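Local coordinates for protein probable zinc protease PqqL (Escherichia coli, PDB 6OFT) that is probably a periplasmic zinc metalloprotease of the M16 family, represented here by its N-terminal half, which carries the predicted zinc site, at residues Ala1-Asp6 against Pro394-Glu399; Thr361-Leu366 against Leu404-Trp409. One frame throughout, in Å; residues are numbered along the deposited sequence.

Contact 1 of 2, residues Ala1-Asp6 against Pro394-Glu399; sequences AALPQD and PFLSPE
Asp6 and Phe395 join the loop 1-6 to the turn leading into helix 398-408, whose touching parts run 57° apart, through one hydrogen bond from Asp6 N to Phe395 O (2.8 Å, 165° at the hydrogen). The same carbonyl oxygen also receives a CA-H...O contact from Gln5 CA at 3.3 Å. Two waters extend the junction: one donates to Pro4 O and accepts from Ser397 N, the other donates to Gln5 OE1 and accepts from Phe395 N, while Gln5 NE2 turns to Thr11. Asp6 CG is anti to the backbone N (chi1 -173°), which sets it against Ser397 CB; OD1 of Asp6 lies 3.3 Å from that same Ser397 CB, and Asp6 CB reaches the Phe395 ring obliquely. The buried Asp6 carboxylate receives two hydrogen bonds beyond the contact, OD1 from Tyr23 OH and OD2 from Lys8 N, which should fix its rotation. Nearer the chain start the contact is mainly packing of Leu3 and Pro4, including their carbonyl oxygens, on Pro394 and Leu396. Leu3 CB meets Leu396 CD2 at 3.8 Å, the two leucines crossing obliquely, and Pro394 CG approaches Leu3 O at 3.4 Å. Leu396 CD2 also touches Pro4 O, at 3.3 Å. Away from Asp6, the Phe395 ring packs on helix 378-391. Ser397 OG, between its own backbone N and carbonyl carbon, accepts a hydrogen bond from Glu400 N. This is a classic serine N-cap, followed by proline in the first turn, and the N-terminal arm of this M16 half thus lies across the turn that leads into helix 398-408.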
ATOM      1  N   ALA A   1      12.143  21.902  -6.487  1.00 44.87           N
ATOM      2  CA  ALA A   1      11.956  22.553  -5.180  1.00 44.56           C
ATOM      3  C   ALA A   1      11.307  21.586  -4.156  1.00 45.49           C
ATOM      4  O   ALA A   1      10.122  21.257  -4.290  1.00 44.49           O
ATOM      5  CB  ALA A   1      11.123  23.827  -5.336  1.00 45.39           C
ATOM      6  N   ALA A   2      12.105  21.142  -3.147  1.00 39.48           N
ATOM      7  CA  ALA A   2      11.740  20.180  -2.093  1.00 38.54           C
ATOM      8  C   ALA A   2      10.568  20.598  -1.196  1.00 39.93           C
ATOM      9  O   ALA A   2      10.511  21.736  -0.724  1.00 40.89           O
ATOM     10  CB  ALA A   2      12.953  19.849  -1.237  1.00 39.39           C
ATOM     11  N   LEU A   3       9.648  19.654  -0.951  1.00 31.52           N
ATOM     12  CA  LEU A   3       8.454  19.883  -0.142  1.00 29.13           C
ATOM     13  C   LEU A   3       8.747  19.825   1.363  1.00 29.76           C
ATOM     14  O   LEU A   3       9.443  18.907   1.800  1.00 28.51           O
ATOM     15  CB  LEU A   3       7.346  18.877  -0.500  1.00 27.98           C
ATOM     16  CG  LEU A   3       6.887  18.806  -1.958  1.00 30.96           C
ATOM     17  CD1 LEU A   3       5.742  17.840  -2.104  1.00 29.73           C
ATOM     18  CD2 LEU A   3       6.517  20.189  -2.522  1.00 32.17           C
ATOM     19  N   PRO A   4       8.205  20.761   2.180  1.00 24.69           N
ATOM     20  CA  PRO A   4       8.469  20.697   3.634  1.00 24.72           C
ATOM     21  C   PRO A   4       7.634  19.620   4.324  1.00 27.22           C
ATOM     22  O   PRO A   4       6.524  19.308   3.874  1.00 25.40           O
ATOM     23  CB  PRO A   4       8.064  22.095   4.126  1.00 26.61           C
ATOM     24  CG  PRO A   4       6.968  22.517   3.186  1.00 29.96           C
ATOM     25  CD  PRO A   4       7.342  21.912   1.838  1.00 25.51           C
ATOM     26  N   GLN A   5       8.173  19.045   5.411  1.00 23.30           N
ATOM     27  CA  GLN A   5       7.427  18.065   6.193  1.00 22.22           C
ATOM     28  C   GLN A   5       6.647  18.841   7.259  1.00 23.84           C
ATOM     29  O   GLN A   5       6.994  19.985   7.575  1.00 23.80           O
ATOM     30  CB  GLN A   5       8.336  16.957   6.797  1.00 23.36           C
ATOM     31  CG  GLN A   5       9.348  17.448   7.848  1.00 33.52           C
ATOM     32  CD  GLN A   5      10.252  16.374   8.436  1.00 44.90           C
ATOM     33  OE1 GLN A   5      10.602  15.363   7.793  1.00 35.30           O
ATOM     34  NE2 GLN A   5      10.682  16.601   9.679  1.00 32.29           N
ATOM     35  N   ASP A   6       5.570  18.231   7.775  1.00 19.73           N
ATOM     36  CA  ASP A   6       4.710  18.782   8.816  1.00 19.10           C
ATOM     37  C   ASP A   6       5.558  19.352   9.937  1.00 23.86           C
ATOM     38  O   ASP A   6       6.417  18.680  10.513  1.00 23.78           O
ATOM     39  CB  ASP A   6       3.777  17.670   9.349  1.00 20.51           C
ATOM     40  CG  ASP A   6       2.701  18.109  10.330  1.00 25.30           C
ATOM     41  OD1 ASP A   6       1.614  17.527  10.304  1.00 28.16           O
ATOM     42  OD2 ASP A   6       2.946  19.044  11.113  1.00 26.43           O
ATOM     43  N   PRO A 394       8.526  13.465   1.855  1.00 25.39           N
ATOM     44  CA  PRO A 394       8.114  14.334   2.974  1.00 24.71           C
ATOM     45  C   PRO A 394       6.682  14.083   3.434  1.00 27.59           C
ATOM     46  O   PRO A 394       5.793  13.911   2.608  1.00 27.93           O
ATOM     47  CB  PRO A 394       8.305  15.755   2.422  1.00 26.75           C
ATOM     48  CG  PRO A 394       9.236  15.601   1.247  1.00 30.95           C
ATOM     49  CD  PRO A 394       8.938  14.257   0.673  1.00 26.56           C
ATOM     50  N   PHE A 395       6.477  14.009   4.756  1.00 22.82           N
ATOM     51  CA  PHE A 395       5.154  13.813   5.355  1.00 22.67           C
ATOM     52  C   PHE A 395       4.507  15.190   5.487  1.00 26.96           C
ATOM     53  O   PHE A 395       4.844  15.949   6.396  1.00 26.69           O
ATOM     54  CB  PHE A 395       5.291  13.125   6.715  1.00 24.23           C
ATOM     55  CG  PHE A 395       4.031  12.951   7.530  1.00 25.78           C
ATOM     56  CD1 PHE A 395       3.125  11.935   7.234  1.00 28.33           C
ATOM     57  CD2 PHE A 395       3.802  13.735   8.657  1.00 28.86           C
ATOM     58  CE1 PHE A 395       2.000  11.722   8.039  1.00 29.64           C
ATOM     59  CE2 PHE A 395       2.681  13.517   9.466  1.00 32.20           C
ATOM     60  CZ  PHE A 395       1.789  12.509   9.154  1.00 29.66           C
ATOM     61  N   LEU A 396       3.639  15.542   4.527  1.00 23.46           N
ATOM     62  CA  LEU A 396       2.982  16.860   4.458  1.00 22.32           C
ATOM     63  C   LEU A 396       1.902  17.008   5.508  1.00 25.00           C
ATOM     64  O   LEU A 396       1.164  16.062   5.775  1.00 24.31           O
ATOM     65  CB  LEU A 396       2.370  17.103   3.057  1.00 22.11           C
ATOM     66  CG  LEU A 396       3.268  16.894   1.806  1.00 26.26           C
ATOM     67  CD1 LEU A 396       2.460  17.048   0.529  1.00 26.34           C
ATOM     68  CD2 LEU A 396       4.455  17.849   1.784  1.00 25.00           C
ATOM     69  N   SER A 397       1.799  18.197   6.104  1.00 20.86           N
ATOM     70  CA  SER A 397       0.750  18.463   7.083  1.00 20.01           C
ATOM     71  C   SER A 397      -0.560  18.702   6.318  1.00 24.32           C
ATOM     72  O   SER A 397      -0.487  19.075   5.136  1.00 22.60           O
ATOM     73  CB  SER A 397       1.091  19.735   7.855  1.00 22.74           C
ATOM     74  OG  SER A 397       1.145  20.872   7.007  1.00 24.82           O
ATOM     75  N   PRO A 398      -1.750  18.607   6.974  1.00 23.44           N
ATOM     76  CA  PRO A 398      -3.001  18.996   6.292  1.00 24.41           C
ATOM     77  C   PRO A 398      -2.946  20.423   5.714  1.00 28.47           C
ATOM     78  O   PRO A 398      -3.463  20.652   4.620  1.00 28.60           O
ATOM     79  CB  PRO A 398      -4.059  18.901   7.409  1.00 25.90           C
ATOM     80  CG  PRO A 398      -3.494  17.897   8.358  1.00 29.05           C
ATOM     81  CD  PRO A 398      -2.021  18.159   8.361  1.00 24.63           C
ATOM     82  N   GLU A 399      -2.299  21.366   6.431  1.00 25.59           N
ATOM     83  CA  GLU A 399      -2.143  22.762   5.993  1.00 25.53           C
ATOM     84  C   GLU A 399      -1.265  22.869   4.732  1.00 26.21           C
ATOM     85  O   GLU A 399      -1.678  23.524   3.777  1.00 24.69           O
ATOM     86  CB  GLU A 399      -1.609  23.627   7.150  1.00 27.61           C
ATOM     87  CG  GLU A 399      -1.344  25.092   6.831  1.00 37.10           C
ATOM     88  CD  GLU A 399      -2.490  25.968   6.361  1.00 47.12           C
ATOM     89  OE1 GLU A 399      -3.669  25.647   6.631  1.00 40.45           O
ATOM     90  OE2 GLU A 399      -2.192  26.996   5.715  1.00 38.56           O
TER
HETATM   91  O   HOH W   1       4.309  20.005   5.444  1.00 22.77           O
HETATM   92  O   HOH W   2       8.758  13.644   6.350  1.00 29.39           O

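Contact 2 of 2, residues Thr361-Leu366 against Leu404-Trp409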
ATOM      1  N   THR A 361     -14.264  20.623  -4.917  1.00 34.41           N
ATOM      2  CA  THR A 361     -14.743  19.643  -3.920  1.00 35.18           C
ATOM      3  C   THR A 361     -13.592  19.019  -3.120  1.00 39.10           C
ATOM      4  O   THR A 361     -13.774  18.680  -1.945  1.00 38.60           O
ATOM      5  CB  THR A 361     -15.638  18.566  -4.549  1.00 45.11           C
ATOM      6  OG1 THR A 361     -14.917  17.901  -5.586  1.00 47.01           O
ATOM      7  CG2 THR A 361     -16.949  19.123  -5.067  1.00 43.11           C
ATOM      8  N   ARG A 362     -12.414  18.863  -3.764  1.00 34.64           N
ATOM      9  CA  ARG A 362     -11.202  18.348  -3.124  1.00 33.45           C
ATOM     10  C   ARG A 362     -10.639  19.412  -2.190  1.00 34.95           C
ATOM     11  O   ARG A 362     -10.295  19.087  -1.059  1.00 34.45           O
ATOM     12  CB  ARG A 362     -10.158  17.907  -4.164  1.00 32.15           C
ATOM     13  CG  ARG A 362     -10.391  16.515  -4.709  1.00 37.74           C
ATOM     14  CD  ARG A 362      -9.633  16.294  -5.997  1.00 44.52           C
ATOM     15  NE  ARG A 362      -8.234  15.963  -5.755  1.00 51.60           N
ATOM     16  CZ  ARG A 362      -7.623  14.866  -6.188  1.00 54.36           C
ATOM     17  NH1 ARG A 362      -8.284  13.968  -6.915  1.00 38.08           N
ATOM     18  NH2 ARG A 362      -6.348  14.662  -5.910  1.00 35.83           N
ATOM     19  N   LEU A 363     -10.607  20.688  -2.632  1.00 31.02           N
ATOM     20  CA  LEU A 363     -10.139  21.790  -1.794  1.00 30.82           C
ATOM     21  C   LEU A 363     -11.047  22.006  -0.581  1.00 34.12           C
ATOM     22  O   LEU A 363     -10.540  22.331   0.488  1.00 31.59           O
ATOM     23  CB  LEU A 363      -9.992  23.098  -2.585  1.00 31.45           C
ATOM     24  CG  LEU A 363      -8.846  23.160  -3.607  1.00 36.13           C
ATOM     25  CD1 LEU A 363      -8.998  24.377  -4.506  1.00 36.91           C
ATOM     26  CD2 LEU A 363      -7.469  23.128  -2.927  1.00 36.80           C
ATOM     27  N   THR A 364     -12.380  21.822  -0.746  1.00 32.14           N
ATOM     28  CA  THR A 364     -13.350  21.936   0.361  1.00 32.99           C
ATOM     29  C   THR A 364     -13.001  20.872   1.425  1.00 37.08           C
ATOM     30  O   THR A 364     -12.944  21.193   2.616  1.00 36.30           O
ATOM     31  CB  THR A 364     -14.799  21.799  -0.154  1.00 37.25           C
ATOM     32  OG1 THR A 364     -15.054  22.830  -1.103  1.00 36.63           O
ATOM     33  CG2 THR A 364     -15.835  21.860   0.972  1.00 34.68           C
ATOM     34  N   TRP A 365     -12.747  19.626   0.977  1.00 34.45           N
ATOM     35  CA  TRP A 365     -12.359  18.504   1.828  1.00 35.19           C
ATOM     36  C   TRP A 365     -11.024  18.796   2.520  1.00 34.18           C
ATOM     37  O   TRP A 365     -10.885  18.551   3.721  1.00 31.92           O
ATOM     38  CB  TRP A 365     -12.251  17.196   1.016  1.00 35.70           C
ATOM     39  CG  TRP A 365     -12.094  15.988   1.898  1.00 38.42           C
ATOM     40  CD1 TRP A 365     -13.097  15.251   2.455  1.00 42.16           C
ATOM     41  CD2 TRP A 365     -10.865  15.453   2.420  1.00 38.22           C
ATOM     42  NE1 TRP A 365     -12.571  14.272   3.269  1.00 41.73           N
ATOM     43  CE2 TRP A 365     -11.203  14.365   3.255  1.00 42.54           C
ATOM     44  CE3 TRP A 365      -9.506  15.775   2.248  1.00 39.33           C
ATOM     45  CZ2 TRP A 365     -10.235  13.607   3.931  1.00 41.51           C
ATOM     46  CZ3 TRP A 365      -8.548  15.028   2.920  1.00 40.52           C
ATOM     47  CH2 TRP A 365      -8.915  13.956   3.747  1.00 41.31           C
ATOM     48  N   LEU A 366     -10.045  19.310   1.753  1.00 28.95           N
ATOM     49  CA  LEU A 366      -8.714  19.619   2.265  1.00 27.79           C
ATOM     50  C   LEU A 366      -8.749  20.694   3.321  1.00 31.53           C
ATOM     51  O   LEU A 366      -8.061  20.556   4.341  1.00 30.49           O
ATOM     52  CB  LEU A 366      -7.715  19.946   1.138  1.00 27.14           C
ATOM     53  CG  LEU A 366      -7.296  18.768   0.270  1.00 30.52           C
ATOM     54  CD1 LEU A 366      -6.496  19.225  -0.908  1.00 30.62           C
ATOM     55  CD2 LEU A 366      -6.529  17.705   1.078  1.00 31.59           C
ATOM     56  N   LEU A 404      -0.468  23.711  -0.982  1.00 25.37           N
ATOM     57  CA  LEU A 404       0.171  23.164  -2.191  1.00 25.31           C
ATOM     58  C   LEU A 404      -0.841  22.888  -3.280  1.00 28.33           C
ATOM     59  O   LEU A 404      -0.554  23.170  -4.434  1.00 26.73           O
ATOM     60  CB  LEU A 404       0.919  21.849  -1.910  1.00 25.66           C
ATOM     61  CG  LEU A 404       2.362  21.897  -1.463  1.00 31.41           C
ATOM     62  CD1 LEU A 404       2.881  20.482  -1.226  1.00 31.81           C
ATOM     63  CD2 LEU A 404       3.264  22.632  -2.475  1.00 32.91           C
ATOM     64  N   SER A 405      -1.994  22.280  -2.925  1.00 25.45           N
ATOM     65  CA  SER A 405      -3.077  21.957  -3.862  1.00 25.87           C
ATOM     66  C   SER A 405      -3.660  23.224  -4.463  1.00 32.84           C
ATOM     67  O   SER A 405      -3.770  23.303  -5.679  1.00 32.73           O
ATOM     68  CB  SER A 405      -4.172  21.151  -3.174  1.00 27.40           C
ATOM     69  OG  SER A 405      -3.646  19.944  -2.651  1.00 29.30           O
ATOM     70  N   LYS A 406      -3.988  24.236  -3.619  1.00 32.48           N
ATOM     71  CA  LYS A 406      -4.519  25.538  -4.042  1.00 32.90           C
ATOM     72  C   LYS A 406      -3.591  26.234  -5.054  1.00 36.83           C
ATOM     73  O   LYS A 406      -4.072  26.882  -5.985  1.00 37.95           O
ATOM     74  CB  LYS A 406      -4.722  26.460  -2.830  1.00 35.88           C
ATOM     75  CG  LYS A 406      -6.162  26.558  -2.347  1.00 52.39           C
ATOM     76  CD  LYS A 406      -6.657  27.992  -2.355  1.00 64.97           C
ATOM     77  CE  LYS A 406      -8.014  28.138  -1.709  1.00 77.22           C
ATOM     78  NZ  LYS A 406      -8.527  29.533  -1.793  1.00 81.13           N
ATOM     79  N   ARG A 407      -2.275  26.110  -4.863  1.00 31.46           N
ATOM     80  CA  ARG A 407      -1.288  26.747  -5.729  1.00 30.98           C
ATOM     81  C   ARG A 407      -0.848  25.882  -6.933  1.00 32.90           C
ATOM     82  O   ARG A 407      -0.822  26.383  -8.045  1.00 32.35           O
ATOM     83  CB  ARG A 407      -0.078  27.196  -4.900  1.00 30.19           C
ATOM     84  CG  ARG A 407       1.052  27.814  -5.726  1.00 40.19           C
ATOM     85  CD  ARG A 407       2.157  28.354  -4.853  1.00 43.80           C
ATOM     86  NE  ARG A 407       2.798  27.303  -4.068  1.00 43.30           N
ATOM     87  CZ  ARG A 407       3.888  26.651  -4.446  1.00 55.93           C
ATOM     88  NH1 ARG A 407       4.473  26.937  -5.605  1.00 41.24           N
ATOM     89  NH2 ARG A 407       4.406  25.712  -3.670  1.00 44.57           N
ATOM     90  N   LEU A 408      -0.440  24.631  -6.710  1.00 28.52           N
ATOM     91  CA  LEU A 408       0.068  23.783  -7.795  1.00 27.65           C
ATOM     92  C   LEU A 408      -1.005  23.254  -8.753  1.00 32.37           C
ATOM     93  O   LEU A 408      -0.689  23.034  -9.929  1.00 31.53           O
ATOM     94  CB  LEU A 408       0.934  22.630  -7.269  1.00 26.67           C
ATOM     95  CG  LEU A 408       2.225  23.050  -6.539  1.00 30.76           C
ATOM     96  CD1 LEU A 408       2.970  21.838  -6.036  1.00 29.80           C
ATOM     97  CD2 LEU A 408       3.143  23.908  -7.437  1.00 30.29           C
ATOM     98  N   TRP A 409      -2.257  23.059  -8.281  1.00 29.48           N
ATOM     99  CA  TRP A 409      -3.323  22.557  -9.155  1.00 29.39           C
ATOM    100  C   TRP A 409      -3.712  23.547 -10.254  1.00 31.46           C
ATOM    101  O   TRP A 409      -4.353  23.132 -11.211  1.00 29.64           O
ATOM    102  CB  TRP A 409      -4.570  22.111  -8.374  1.00 28.56           C
ATOM    103  CG  TRP A 409      -4.431  20.871  -7.536  1.00 29.21           C
ATOM    104  CD1 TRP A 409      -3.395  19.985  -7.535  1.00 31.76           C
ATOM    105  CD2 TRP A 409      -5.398  20.360  -6.606  1.00 29.11           C
ATOM    106  NE1 TRP A 409      -3.654  18.954  -6.663  1.00 31.04           N
ATOM    107  CE2 TRP A 409      -4.874  19.160  -6.075  1.00 32.54           C
ATOM    108  CE3 TRP A 409      -6.662  20.799  -6.170  1.00 30.70           C
ATOM    109  CZ2 TRP A 409      -5.560  18.401  -5.119  1.00 31.85           C
ATOM    110  CZ3 TRP A 409      -7.343  20.043  -5.228  1.00 31.94           C
ATOM    111  CH2 TRP A 409      -6.788  18.866  -4.705  1.00 32.13           C
TER
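Trp409 lays the outer rim of its six-membered ring against Arg362, Leu363 and Leu366, where helix 352-371 packs on helix 398-408. The pairing is helix-helix packing within the C-terminal part of this M16 half, the short axes nearly antiparallel at 152° and 10.6 Å apart at their closest. Arg362 CB lies 3.5 Å from Trp409 CH2, and its NE comes to 3.4 Å from the same atom. The two side chains cross at about a right angle, the guanidinium and indole planes 76° apart, and CH2 sits at the edge of the guanidinium, near its plane; the groups do not stack. Beyond the indole, Arg362 NH1 and NH2 bond to Gln285 and Ser281 of helix 271-296, which hold the head group in position. Leu363 and Trp409 slide past each other in opposite directions; Leu363 CG lies 3.8 Å from Trp409 CZ3, and the branch Leu363 CD2 reaches Lys406 CG at 3.7 Å. From the turn before, Ser405 CB lies over the centre of one face of the Trp409 indole, 3.5 Å above the plane. Replacing Trp409 by an alanine would probably open a gap between the helices, leaving Arg362 CB, Leu363 CG and Leu366 CD1 without their aromatic partner. Ser405 OG, which is hydrogen-bonded to Thr401 O, is touched by Leu366 CD1 at 3.4 Å.

From the N terminus, the arm 1-6 precedes the first strand of the six-stranded sheet, yet contact 1 brings it back, 388 residues on, to 394-399. That long closure spans the whole six-stranded sheet, four of the five strands of the second and most of the helices. Contact 2 closes a much shorter loop of 37 intervening residues, mainly helical, between 361-366 and 404-409. Since 394-399 lies inside this loop while 1-6 lies before it, the two contacts cross. Both use helix 398-408, contact 1 at its start and contact 2 toward its end. Their centres are about 14 Å apart, and Leu404 CD1 bridges them, 3.9 Å from Leu3 CD2. The N-terminal arm and helix 352-371 are thereby tied to the same helix.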